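Local coordinates for DNA translocase coupling protein (Clostridium perfringens, PDB 6O1W) that probably binds ATP and DNA as the FtsK/SpoIIIE-type motor of plasmid conjugation, this chain being one piece of a longer, membrane-associated coupling protein, at residues Gly115-Ser119 / Gly120-Ile124; Leu328-Gly332 / Ala333-Gln337; Trp100-Lys103 / Tyr104-Glu107; Asn314-Ala317 / Lys318-Pro321. All blocks are in the same frame, centred on the assembly; numbering follows the deposited sequence.

Contact 1 (Gly115-Ser119 / Gly120-Ile124); sequences GQTFS and GNIKI. With BGC (beta-D-glucopyranose), chain C.
Thr117 and Ile122 form the tightly packed part of this hairpin end, where strand 111-116 turns back into strand 121-125. Their side chains cross at about a right angle, and CB of Thr117 rests 3.7 Å from CD1 of Ile122. The hydroxyl of Thr117 stands anti to the backbone N (chi1 -165°), which leaves CG2 3.3 Å from the carbonyl O of Gly120, while OG1 bonds to the carbonyl O of Gln337 on strand 334-340. Two backbone bonds close the turn: Ile122 N gives its hydrogen to Gly115 O at 2.8 Å, and Thr117 N reaches Gly120 O at 3.0 Å. Positive phi at Gly120 helps the chain reverse.

The side of Gln116 and Asn121, both partly exposed, is looser. CG of Gln116 lies 3.5 Å from OD1 of Asn121, with the two amide planes 61° apart. A water donates to both Gln116 OE1 and Asn121 OD1, each at 2.7 Å, so the amide oxygens meet through it. A glucose molecule lies near Ile122 and Lys123, with CD1 of Ile122 3.7 Å from its O2. The chemistry implies an apolar side, where Ile122 packs on Val336 and Phe329 of the neighbouring hairpin and borders the sugar, and a polar side bridged by water.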
loop_
_atom_site.group_PDB
_atom_site.type_symbol
_atom_site.label_atom_id
_atom_site.label_comp_id
_atom_site.label_asym_id
_atom_site.label_seq_id
_atom_site.Cartn_x
_atom_site.Cartn_y
_atom_site.Cartn_z
ATOM N N GLY A 115 -9.004 -3.076 0.887
ATOM C CA GLY A 115 -9.087 -3.847 2.114
ATOM C C GLY A 115 -9.836 -3.168 3.236
ATOM O O GLY A 115 -10.568 -2.204 3.006
ATOM N N GLN A 116 -9.630 -3.656 4.468
ATOM C CA GLN A 116 -10.358 -3.194 5.650
ATOM C C GLN A 116 -9.543 -2.468 6.674
ATOM O O GLN A 116 -8.516 -2.982 7.100
ATOM C CB GLN A 116 -11.036 -4.398 6.344
ATOM C CG GLN A 116 -12.249 -3.997 7.173
ATOM C CD GLN A 116 -12.949 -5.175 7.796
ATOM O OE1 GLN A 116 -13.260 -6.171 7.149
ATOM N NE2 GLN A 116 -13.240 -5.066 9.069
ATOM N N THR A 117 -10.066 -1.318 7.149
ATOM C CA THR A 117 -9.473 -0.527 8.223
ATOM C C THR A 117 -10.402 -0.637 9.477
ATOM O O THR A 117 -11.275 -1.504 9.497
ATOM C CB THR A 117 -9.086 0.902 7.756
ATOM O OG1 THR A 117 -8.207 1.476 8.733
ATOM C CG2 THR A 117 -10.293 1.812 7.537
ATOM N N PHE A 118 -10.174 0.180 10.521
ATOM C CA PHE A 118 -10.936 0.146 11.787
ATOM C C PHE A 118 -12.420 0.469 11.618
ATOM O O PHE A 118 -13.256 -0.252 12.155
ATOM C CB PHE A 118 -10.289 1.050 12.856
ATOM C CG PHE A 118 -8.821 0.750 13.046
ATOM C CD1 PHE A 118 -8.411 -0.361 13.771
ATOM C CD2 PHE A 118 -7.850 1.532 12.430
ATOM C CE1 PHE A 118 -7.048 -0.667 13.913
ATOM C CE2 PHE A 118 -6.490 1.209 12.546
ATOM C CZ PHE A 118 -6.099 0.119 13.300
ATOM N N SER A 119 -12.734 1.542 10.865
ATOM C CA SER A 119 -14.089 1.978 10.557
ATOM C C SER A 119 -14.234 1.952 9.041
ATOM O O SER A 119 -13.811 2.899 8.368
ATOM C CB SER A 119 -14.334 3.396 11.072
ATOM O OG SER A 119 -14.132 3.507 12.471
ATOM N N GLY A 120 -14.763 0.848 8.519
ATOM C CA GLY A 120 -15.007 0.664 7.088
ATOM C C GLY A 120 -13.844 0.164 6.258
ATOM O O GLY A 120 -12.783 -0.190 6.783
ATOM N N ASN A 121 -14.049 0.147 4.935
ATOM C CA ASN A 121 -13.067 -0.305 3.959
ATOM C C ASN A 121 -12.291 0.851 3.356
ATOM O O ASN A 121 -12.743 2.003 3.389
ATOM C CB ASN A 121 -13.750 -1.104 2.853
ATOM C CG ASN A 121 -14.316 -2.416 3.329
ATOM O OD1 ASN A 121 -13.759 -3.109 4.188
ATOM N ND2 ASN A 121 -15.443 -2.790 2.771
ATOM N N ILE A 122 -11.112 0.552 2.828
ATOM C CA ILE A 122 -10.310 1.577 2.196
ATOM C C ILE A 122 -10.715 1.626 0.728
ATOM O O ILE A 122 -10.589 0.617 0.039
ATOM C CB ILE A 122 -8.789 1.288 2.379
ATOM C CG1 ILE A 122 -8.381 1.284 3.873
ATOM C CG2 ILE A 122 -7.927 2.241 1.529
ATOM C CD1 ILE A 122 -8.141 2.585 4.550
ATOM N N LYS A 123 -11.203 2.794 0.263
ATOM C CA LYS A 123 -11.607 3.016 -1.142
ATOM C C LYS A 123 -10.708 4.055 -1.768
ATOM O O LYS A 123 -10.289 5.001 -1.092
ATOM C CB LYS A 123 -13.080 3.454 -1.264
ATOM C CG LYS A 123 -14.077 2.415 -0.737
ATOM C CD LYS A 123 -15.514 2.777 -1.011
ATOM C CE LYS A 123 -16.436 1.884 -0.223
ATOM N NZ LYS A 123 -17.853 2.327 -0.320
ATOM N N ILE A 124 -10.338 3.830 -3.028
ATOM C CA ILE A 124 -9.526 4.750 -3.808
ATOM C C ILE A 124 -10.350 5.120 -5.042
ATOM O O ILE A 124 -10.777 4.229 -5.778
ATOM C CB ILE A 124 -8.139 4.171 -4.225
ATOM C CG1 ILE A 124 -7.304 3.693 -3.019
ATOM C CG2 ILE A 124 -7.348 5.190 -5.064
ATOM C CD1 ILE A 124 -6.156 2.728 -3.405
HETATM C C2 BGC C . -9.437 6.728 4.305
HETATM C C3 BGC C . -10.553 5.812 4.787
HETATM C C4 BGC C . -11.813 6.059 3.968
HETATM C C5 BGC C . -11.566 5.579 2.542
HETATM C C6 BGC C . -12.494 6.190 1.508
HETATM C C1 BGC C . -9.459 6.891 2.779
HETATM O O1 BGC C . -9.920 8.157 2.459
HETATM O O2 BGC C . -8.165 6.242 4.721
HETATM O O3 BGC C . -10.809 6.027 6.172
HETATM O O4 BGC C . -12.934 5.368 4.518
HETATM O O5 BGC C . -10.204 5.836 2.135
HETATM O O6 BGC C . -12.187 7.542 1.176
HETATM O O HOH W 1 -14.325 -5.729 4.716
#

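Contact 2 (Leu328-Gly332 / Ala333-Gln337); sequences LFKLG and ADTVQ. With BGC (beta-D-glucopyranose), chain C.
The beta hairpin of strands 326-331 and 334-340 lies inside the large mixed sheet of the P-loop NTPase-type domain, and one of its faces lines a glucose pocket. Phe329 and Val336 form the hydrogen-bonded antiparallel pair at its middle: Phe329 N donates to Val336 O and Val336 N to Phe329 O, both at 2.8 Å and nearly straight. The short strand segments run at 155° to each other. Weaker CA-H...O contacts, such as that from Leu328 CA to Val336 O, add to the ladder.

On the face of Phe329 and Val336, CB of the phenylalanine meets CG2 of the valine at 4.1 Å. The ring is carried away from strand 334-340 because CG stands anti to the backbone N (chi1 179°), and it packs against Ile122 and Ile124 of strand 121-125 and against Val296 and Ile298 of strand 296-299. Glucose O2 approaches the ring obliquely, 3.9 Å from CD2 of Phe329.

Across the sheet, on the face of Leu328, Lys330 and Thr335, the threonine divides its two branches between two neighbours. Its methyl CG2 packs 3.8 Å from CB of Leu328. Its hydroxyl OG1 turns to the aliphatic part of Lys330, while Asn314 ND2 supplies its hydrogen bond. The lysine chain runs obliquely across the threonine before bending at chi4, and its NZ bonds to the carbonyl O of Leu312. The close approach on this side is therefore made by methylene carbon rather than by the amine: CD of Lys330 lies 3.5 Å from Thr335 OG1.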
loop_
_atom_site.group_PDB
_atom_site.type_symbol
_atom_site.label_atom_id
_atom_site.label_comp_id
_atom_site.label_asym_id
_atom_site.label_seq_id
_atom_site.Cartn_x
_atom_site.Cartn_y
_atom_site.Cartn_z
ATOM N N LEU A 328 0.145 -0.238 5.684
ATOM C CA LEU A 328 -0.140 1.180 5.885
ATOM C C LEU A 328 -0.649 1.788 4.563
ATOM O O LEU A 328 -0.110 1.535 3.484
ATOM C CB LEU A 328 1.077 1.970 6.367
ATOM C CG LEU A 328 1.613 1.567 7.757
ATOM C CD1 LEU A 328 2.871 2.278 8.040
ATOM C CD2 LEU A 328 0.599 1.864 8.844
ATOM N N PHE A 329 -1.666 2.611 4.670
ATOM C CA PHE A 329 -2.250 3.358 3.562
ATOM C C PHE A 329 -1.988 4.833 3.847
ATOM O O PHE A 329 -2.360 5.336 4.905
ATOM C CB PHE A 329 -3.772 3.127 3.479
ATOM C CG PHE A 329 -4.466 3.880 2.360
ATOM C CD1 PHE A 329 -4.523 3.354 1.075
ATOM C CD2 PHE A 329 -5.103 5.099 2.604
ATOM C CE1 PHE A 329 -5.191 4.035 0.055
ATOM C CE2 PHE A 329 -5.799 5.762 1.587
ATOM C CZ PHE A 329 -5.819 5.239 0.313
ATOM N N LYS A 330 -1.416 5.528 2.878
ATOM C CA LYS A 330 -1.189 6.959 2.959
ATOM C C LYS A 330 -1.697 7.645 1.676
ATOM O O LYS A 330 -1.302 7.269 0.573
ATOM C CB LYS A 330 0.292 7.272 3.231
ATOM C CG LYS A 330 0.563 8.763 3.325
ATOM C CD LYS A 330 1.940 9.108 3.809
ATOM C CE LYS A 330 1.922 10.494 4.406
ATOM N NZ LYS A 330 3.107 11.297 4.003
ATOM N N LEU A 331 -2.611 8.603 1.838
ATOM C CA LEU A 331 -3.166 9.475 0.791
ATOM C C LEU A 331 -3.288 10.837 1.434
ATOM O O LEU A 331 -4.131 11.043 2.300
ATOM C CB LEU A 331 -4.530 9.005 0.242
ATOM C CG LEU A 331 -5.185 9.911 -0.844
ATOM C CD1 LEU A 331 -4.246 10.252 -1.955
ATOM C CD2 LEU A 331 -6.387 9.249 -1.442
ATOM N N GLY A 332 -2.427 11.743 1.031
ATOM C CA GLY A 332 -2.365 13.059 1.640
ATOM C C GLY A 332 -1.496 12.987 2.882
ATOM O O GLY A 332 -0.504 12.247 2.907
ATOM N N ALA A 333 -1.875 13.716 3.938
ATOM C CA ALA A 333 -1.063 13.769 5.150
ATOM C C ALA A 333 -1.325 12.659 6.195
ATOM O O ALA A 333 -0.550 12.566 7.146
ATOM C CB ALA A 333 -1.195 15.132 5.789
ATOM N N ASP A 334 -2.369 11.829 6.046
ATOM C CA ASP A 334 -2.670 10.778 7.052
ATOM C C ASP A 334 -2.215 9.367 6.641
ATOM O O ASP A 334 -2.300 9.004 5.468
ATOM C CB ASP A 334 -4.173 10.770 7.425
ATOM C CG ASP A 334 -4.544 10.050 8.733
ATOM O OD1 ASP A 334 -3.646 9.873 9.610
ATOM O OD2 ASP A 334 -5.726 9.681 8.890
ATOM N N THR A 335 -1.733 8.588 7.615
ATOM C CA THR A 335 -1.267 7.207 7.427
ATOM C C THR A 335 -2.124 6.305 8.294
ATOM O O THR A 335 -2.117 6.460 9.505
ATOM C CB THR A 335 0.245 7.047 7.771
ATOM O OG1 THR A 335 1.019 7.960 7.005
ATOM C CG2 THR A 335 0.764 5.623 7.511
ATOM N N VAL A 336 -2.863 5.377 7.693
ATOM C CA VAL A 336 -3.721 4.473 8.474
ATOM C C VAL A 336 -3.328 3.013 8.266
ATOM O O VAL A 336 -2.830 2.651 7.200
ATOM C CB VAL A 336 -5.258 4.707 8.263
ATOM C CG1 VAL A 336 -5.642 6.177 8.459
ATOM C CG2 VAL A 336 -5.727 4.199 6.909
ATOM N N GLN A 337 -3.595 2.174 9.263
ATOM C CA GLN A 337 -3.320 0.753 9.176
ATOM C C GLN A 337 -4.568 0.067 8.587
ATOM O O GLN A 337 -5.693 0.442 8.907
ATOM C CB GLN A 337 -2.978 0.202 10.604
ATOM C CG GLN A 337 -2.607 -1.267 10.626
ATOM C CD GLN A 337 -2.188 -1.848 11.968
ATOM O OE1 GLN A 337 -2.175 -1.229 13.048
ATOM N NE2 GLN A 337 -1.838 -3.086 11.917
HETATM C C2 BGC C . -9.437 6.728 4.305
HETATM C C3 BGC C . -10.553 5.812 4.787
HETATM C C4 BGC C . -11.813 6.059 3.968
HETATM C C5 BGC C . -11.566 5.579 2.542
HETATM C C6 BGC C . -12.494 6.190 1.508
HETATM C C1 BGC C . -9.459 6.891 2.779
HETATM O O1 BGC C . -9.920 8.157 2.459
HETATM O O2 BGC C . -8.165 6.242 4.721
HETATM O O3 BGC C . -10.809 6.027 6.172
HETATM O O4 BGC C . -12.934 5.368 4.518
HETATM O O5 BGC C . -10.204 5.836 2.135
HETATM O O6 BGC C . -12.187 7.542 1.176
#

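Contact 3 (Trp100-Lys103 / Tyr104-Glu107); sequences WDDK and YIEE
A short 3-10 turn sets the backbone here, with Tyr104 N bonded to Asp101 O at 3.1 Å and Ile105 N to Asp102 O at 3.2 Å. The carboxylate of Asp101 reinforces the start of the turn: its OD1 accepts from Lys103 N at 2.9 Å through the anti lone pair.

Trp100 lies against the residues that follow. Its ring takes CG1 of Ile105 at the edge, near the ring plane, 3.6 Å from CZ2, and the two side chains cross at about a right angle. CB of Tyr104 touches CZ3 of Trp100 at 3.8 Å, and the two rings stand obliquely with their planes 47° apart. Lys103 runs alongside Tyr104, pointing the same way. Its CG lies between the backbone N and the carbonyl carbon (chi1 75°), and from there the extended chain passes over one face of the phenol, CE making an off-centre CH-pi contact 4.2 Å from the ring centroid.

Indole NE1 of Trp100 donates to Asp102 OD1 at 3.0 Å; that oxygen also accepts from Trp151 NE1 of helix 142-155, so one carboxylate oxygen joins two indoles. Trp100 further meets Phe341 and His348 edge-to-face. The arrangement is an Asx turn leading into a 3-10 turn, placed in the loop ahead of strand 111-116 and packed against helix 142-155, which begins within the predicted Walker A motif.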
loop_
_atom_site.group_PDB
_atom_site.type_symbol
_atom_site.label_atom_id
_atom_site.label_comp_id
_atom_site.label_asym_id
_atom_site.label_seq_id
_atom_site.Cartn_x
_atom_site.Cartn_y
_atom_site.Cartn_z
ATOM N N TRP A 100 -10.483 -11.926 -0.866
ATOM C CA TRP A 100 -11.186 -11.123 -1.850
ATOM C C TRP A 100 -12.531 -11.775 -2.151
ATOM O O TRP A 100 -12.653 -12.997 -2.096
ATOM C CB TRP A 100 -10.380 -11.026 -3.163
ATOM C CG TRP A 100 -11.192 -10.460 -4.297
ATOM C CD1 TRP A 100 -11.756 -11.153 -5.332
ATOM C CD2 TRP A 100 -11.688 -9.116 -4.397
ATOM N NE1 TRP A 100 -12.507 -10.306 -6.116
ATOM C CE2 TRP A 100 -12.494 -9.050 -5.557
ATOM C CE3 TRP A 100 -11.542 -7.962 -3.608
ATOM C CZ2 TRP A 100 -13.095 -7.864 -5.978
ATOM C CZ3 TRP A 100 -12.137 -6.788 -4.031
ATOM C CH2 TRP A 100 -12.939 -6.757 -5.180
ATOM N N ASP A 101 -13.531 -10.962 -2.499
ATOM C CA ASP A 101 -14.840 -11.439 -2.924
ATOM C C ASP A 101 -15.409 -10.404 -3.911
ATOM O O ASP A 101 -15.323 -9.203 -3.660
ATOM C CB ASP A 101 -15.762 -11.663 -1.723
ATOM C CG ASP A 101 -17.057 -12.370 -2.061
ATOM O OD1 ASP A 101 -17.840 -11.827 -2.885
ATOM O OD2 ASP A 101 -17.298 -13.452 -1.499
ATOM N N ASP A 102 -16.010 -10.868 -5.013
ATOM C CA ASP A 102 -16.560 -9.985 -6.046
ATOM C C ASP A 102 -17.679 -9.039 -5.533
ATOM O O ASP A 102 -17.993 -8.057 -6.211
ATOM C CB ASP A 102 -17.006 -10.796 -7.290
ATOM C CG ASP A 102 -15.918 -10.983 -8.367
ATOM O OD1 ASP A 102 -14.738 -10.653 -8.097
ATOM O OD2 ASP A 102 -16.251 -11.448 -9.471
ATOM N N LYS A 103 -18.199 -9.276 -4.305
ATOM C CA LYS A 103 -19.226 -8.433 -3.673
ATOM C C LYS A 103 -18.702 -7.022 -3.336
ATOM O O LYS A 103 -19.508 -6.087 -3.210
ATOM C CB LYS A 103 -19.803 -9.115 -2.415
ATOM C CG LYS A 103 -18.892 -9.087 -1.186
ATOM C CD LYS A 103 -19.572 -9.669 0.050
ATOM C CE LYS A 103 -18.623 -9.734 1.223
ATOM N NZ LYS A 103 -19.338 -10.047 2.492
ATOM N N TYR A 104 -17.358 -6.880 -3.184
ATOM C CA TYR A 104 -16.690 -5.617 -2.885
ATOM C C TYR A 104 -16.564 -4.684 -4.101
ATOM O O TYR A 104 -16.341 -3.491 -3.910
ATOM C CB TYR A 104 -15.318 -5.848 -2.232
ATOM C CG TYR A 104 -15.367 -6.623 -0.932
ATOM C CD1 TYR A 104 -15.897 -6.055 0.222
ATOM C CD2 TYR A 104 -14.792 -7.886 -0.829
ATOM C CE1 TYR A 104 -15.915 -6.753 1.429
ATOM C CE2 TYR A 104 -14.812 -8.596 0.366
ATOM C CZ TYR A 104 -15.382 -8.029 1.493
ATOM O OH TYR A 104 -15.370 -8.713 2.679
ATOM N N ILE A 105 -16.714 -5.215 -5.331
ATOM C CA ILE A 105 -16.612 -4.429 -6.561
ATOM C C ILE A 105 -17.606 -3.276 -6.534
ATOM O O ILE A 105 -18.806 -3.499 -6.353
ATOM C CB ILE A 105 -16.730 -5.295 -7.849
ATOM C CG1 ILE A 105 -15.492 -6.176 -8.019
ATOM C CG2 ILE A 105 -16.936 -4.416 -9.100
ATOM C CD1 ILE A 105 -15.593 -7.207 -9.041
ATOM N N GLU A 106 -17.087 -2.047 -6.690
ATOM C CA GLU A 106 -17.863 -0.806 -6.683
ATOM C C GLU A 106 -18.574 -0.597 -7.986
ATOM O O GLU A 106 -18.051 -0.925 -9.058
ATOM C CB GLU A 106 -16.964 0.404 -6.404
ATOM C CG GLU A 106 -16.297 0.372 -5.039
ATOM C CD GLU A 106 -17.207 0.521 -3.834
ATOM O OE1 GLU A 106 -17.967 1.511 -3.781
ATOM O OE2 GLU A 106 -17.146 -0.346 -2.932
ATOM N N GLU A 107 -19.755 0.013 -7.886
ATOM C CA GLU A 107 -20.637 0.358 -9.000
ATOM C C GLU A 107 -20.066 1.558 -9.737
ATOM O O GLU A 107 -20.080 1.602 -10.977
ATOM C CB GLU A 107 -22.077 0.614 -8.482
ATOM C CG GLU A 107 -22.207 1.605 -7.318
ATOM C CD GLU A 107 -22.104 1.106 -5.879
ATOM O OE1 GLU A 107 -21.441 0.071 -5.633
ATOM O OE2 GLU A 107 -22.680 1.775 -4.989
#

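Contact 4 (Asn314-Ala317 / Lys318-Pro321); sequences NTKA and KDLP. With BGC (beta-D-glucopyranose), chain D.
Thr315 and Lys318 lie side by side and point the same way, which brings the lysine amine back over the residue three positions earlier. CG of Lys318 sits between the backbone N and the carbonyl carbon (chi1 86°), and a bend at chi4 finishes the return. NZ then bonds to OG1 of Thr315 at 2.9 Å and to its carbonyl O at 3.1 Å, approaching that carbonyl from well above its plane.

The same amine turns to Asp319, meeting OD1 at 3.0 Å on the syn side of the carboxylate, 22° out of its plane, in a salt bridge. The other carboxylate oxygen, OD2, lies 3.8 Å from CB of Lys316, whose side chain crosses that of Asp319 obliquely. The amine of Lys316 heads off to a salt bridge with Asp37.

Lysine and aspartate together grip a glucose molecule: Lys318 NZ donates to its O2 at 3.0 Å, and its O3 donates to Asp319 OD2 at 2.9 Å. Four acceptors surround an ammonium with three hydrogens, so at least one hydrogen is probably shared; its charge would probably be balanced in part by the carboxylate.

In the backbone, Asp319 N bonds to Lys316 O, and Asn314 OD1 accepts from Lys316 N. This is an Asx turn opening a short 3-10 turn in the loop that joins helix 305-312 to strand 326-331, forming part of a glucose pocket to which Asp37, Ile42 and Glu44 add further bonds.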
loop_
_atom_site.group_PDB
_atom_site.type_symbol
_atom_site.label_atom_id
_atom_site.label_comp_id
_atom_site.label_asym_id
_atom_site.label_seq_id
_atom_site.Cartn_x
_atom_site.Cartn_y
_atom_site.Cartn_z
ATOM N N ASN A 314 7.656 9.185 6.535
ATOM C CA ASN A 314 7.556 8.956 7.988
ATOM C C ASN A 314 8.148 7.545 8.252
ATOM O O ASN A 314 8.407 6.816 7.294
ATOM C CB ASN A 314 6.130 9.143 8.541
ATOM C CG ASN A 314 5.119 8.133 8.081
ATOM O OD1 ASN A 314 5.322 6.929 8.178
ATOM N ND2 ASN A 314 3.977 8.601 7.600
ATOM N N THR A 315 8.349 7.160 9.519
ATOM C CA THR A 315 8.977 5.893 9.894
ATOM C C THR A 315 7.963 4.841 10.388
ATOM O O THR A 315 8.377 3.859 11.011
ATOM C CB THR A 315 10.008 6.175 11.018
ATOM O OG1 THR A 315 9.281 6.596 12.175
ATOM C CG2 THR A 315 11.061 7.236 10.631
ATOM N N LYS A 316 6.661 5.031 10.135
ATOM C CA LYS A 316 5.608 4.150 10.670
ATOM C C LYS A 316 5.591 2.708 10.148
ATOM O O LYS A 316 4.999 1.862 10.821
ATOM C CB LYS A 316 4.218 4.768 10.501
ATOM C CG LYS A 316 4.066 6.132 11.163
ATOM C CD LYS A 316 2.691 6.733 10.804
ATOM C CE LYS A 316 2.599 8.210 11.069
ATOM N NZ LYS A 316 2.762 8.509 12.511
ATOM N N ALA A 317 6.209 2.404 8.978
ATOM C CA ALA A 317 6.215 1.004 8.498
ATOM C C ALA A 317 7.021 0.071 9.450
ATOM O O ALA A 317 6.794 -1.130 9.463
ATOM C CB ALA A 317 6.740 0.921 7.066
ATOM N N LYS A 318 7.892 0.639 10.300
ATOM C CA LYS A 318 8.660 -0.156 11.270
ATOM C C LYS A 318 7.801 -0.611 12.478
ATOM O O LYS A 318 8.225 -1.484 13.228
ATOM C CB LYS A 318 9.936 0.620 11.717
ATOM C CG LYS A 318 9.711 1.591 12.887
ATOM C CD LYS A 318 10.675 2.784 12.936
ATOM C CE LYS A 318 10.362 3.749 14.080
ATOM N NZ LYS A 318 8.984 4.352 14.017
ATOM N N ASP A 319 6.622 0.008 12.681
ATOM C CA ASP A 319 5.731 -0.233 13.828
ATOM C C ASP A 319 4.687 -1.303 13.572
ATOM O O ASP A 319 4.007 -1.713 14.517
ATOM C CB ASP A 319 4.948 1.052 14.176
ATOM C CG ASP A 319 5.744 2.329 14.281
ATOM O OD1 ASP A 319 6.905 2.265 14.709
ATOM O OD2 ASP A 319 5.182 3.405 13.964
ATOM N N LEU A 320 4.437 -1.638 12.292
ATOM C CA LEU A 320 3.374 -2.586 11.970
ATOM C C LEU A 320 3.537 -3.939 12.674
ATOM O O LEU A 320 4.665 -4.399 12.771
ATOM C CB LEU A 320 3.317 -2.830 10.447
ATOM C CG LEU A 320 2.594 -1.774 9.582
ATOM C CD1 LEU A 320 2.787 -2.101 8.095
ATOM C CD2 LEU A 320 1.102 -1.702 9.925
ATOM N N PRO A 321 2.442 -4.625 13.084
ATOM C CA PRO A 321 2.596 -5.991 13.592
ATOM C C PRO A 321 2.916 -6.936 12.428
ATOM O O PRO A 321 2.535 -6.657 11.279
ATOM C CB PRO A 321 1.216 -6.308 14.173
ATOM C CG PRO A 321 0.278 -5.494 13.385
ATOM C CD PRO A 321 1.015 -4.237 13.016
HETATM C C2 BGC D . 6.823 5.212 17.020
HETATM C C3 BGC D . 5.983 6.262 16.294
HETATM C C4 BGC D . 4.530 6.210 16.757
HETATM C C5 BGC D . 4.456 6.272 18.282
HETATM C C6 BGC D . 3.059 6.073 18.825
HETATM C C1 BGC D . 6.638 5.319 18.529
HETATM O O1 BGC D . 7.315 4.269 19.130
HETATM O O2 BGC D . 8.207 5.367 16.725
HETATM O O3 BGC D . 6.039 6.029 14.889
HETATM O O4 BGC D . 3.768 7.267 16.177
HETATM O O5 BGC D . 5.254 5.224 18.847
HETATM O O6 BGC D . 2.597 4.745 18.599
#

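From the N terminus the four contacts follow in series, none nested in or crossing another. Contact 3 closes a tight turn in the loop ahead of strand 111-116, and contact 1 closes the hairpin that strand makes with 121-125. Far along the chain, contact 4 shapes the loop after helix 305-312, and contact 2 then closes the hairpin of 326-331 and 334-340. Strands 111-116 and 334-340 are sheet neighbours, so the hairpins of contacts 1 and 2 join, sharing one glucose. Contact 4 packs on contact 2 where Leu328 CD1 meets Lys316 and Ala317. Contacts 3 and 4 lie on opposite sides of the chain's centre, their centres about 29 Å apart.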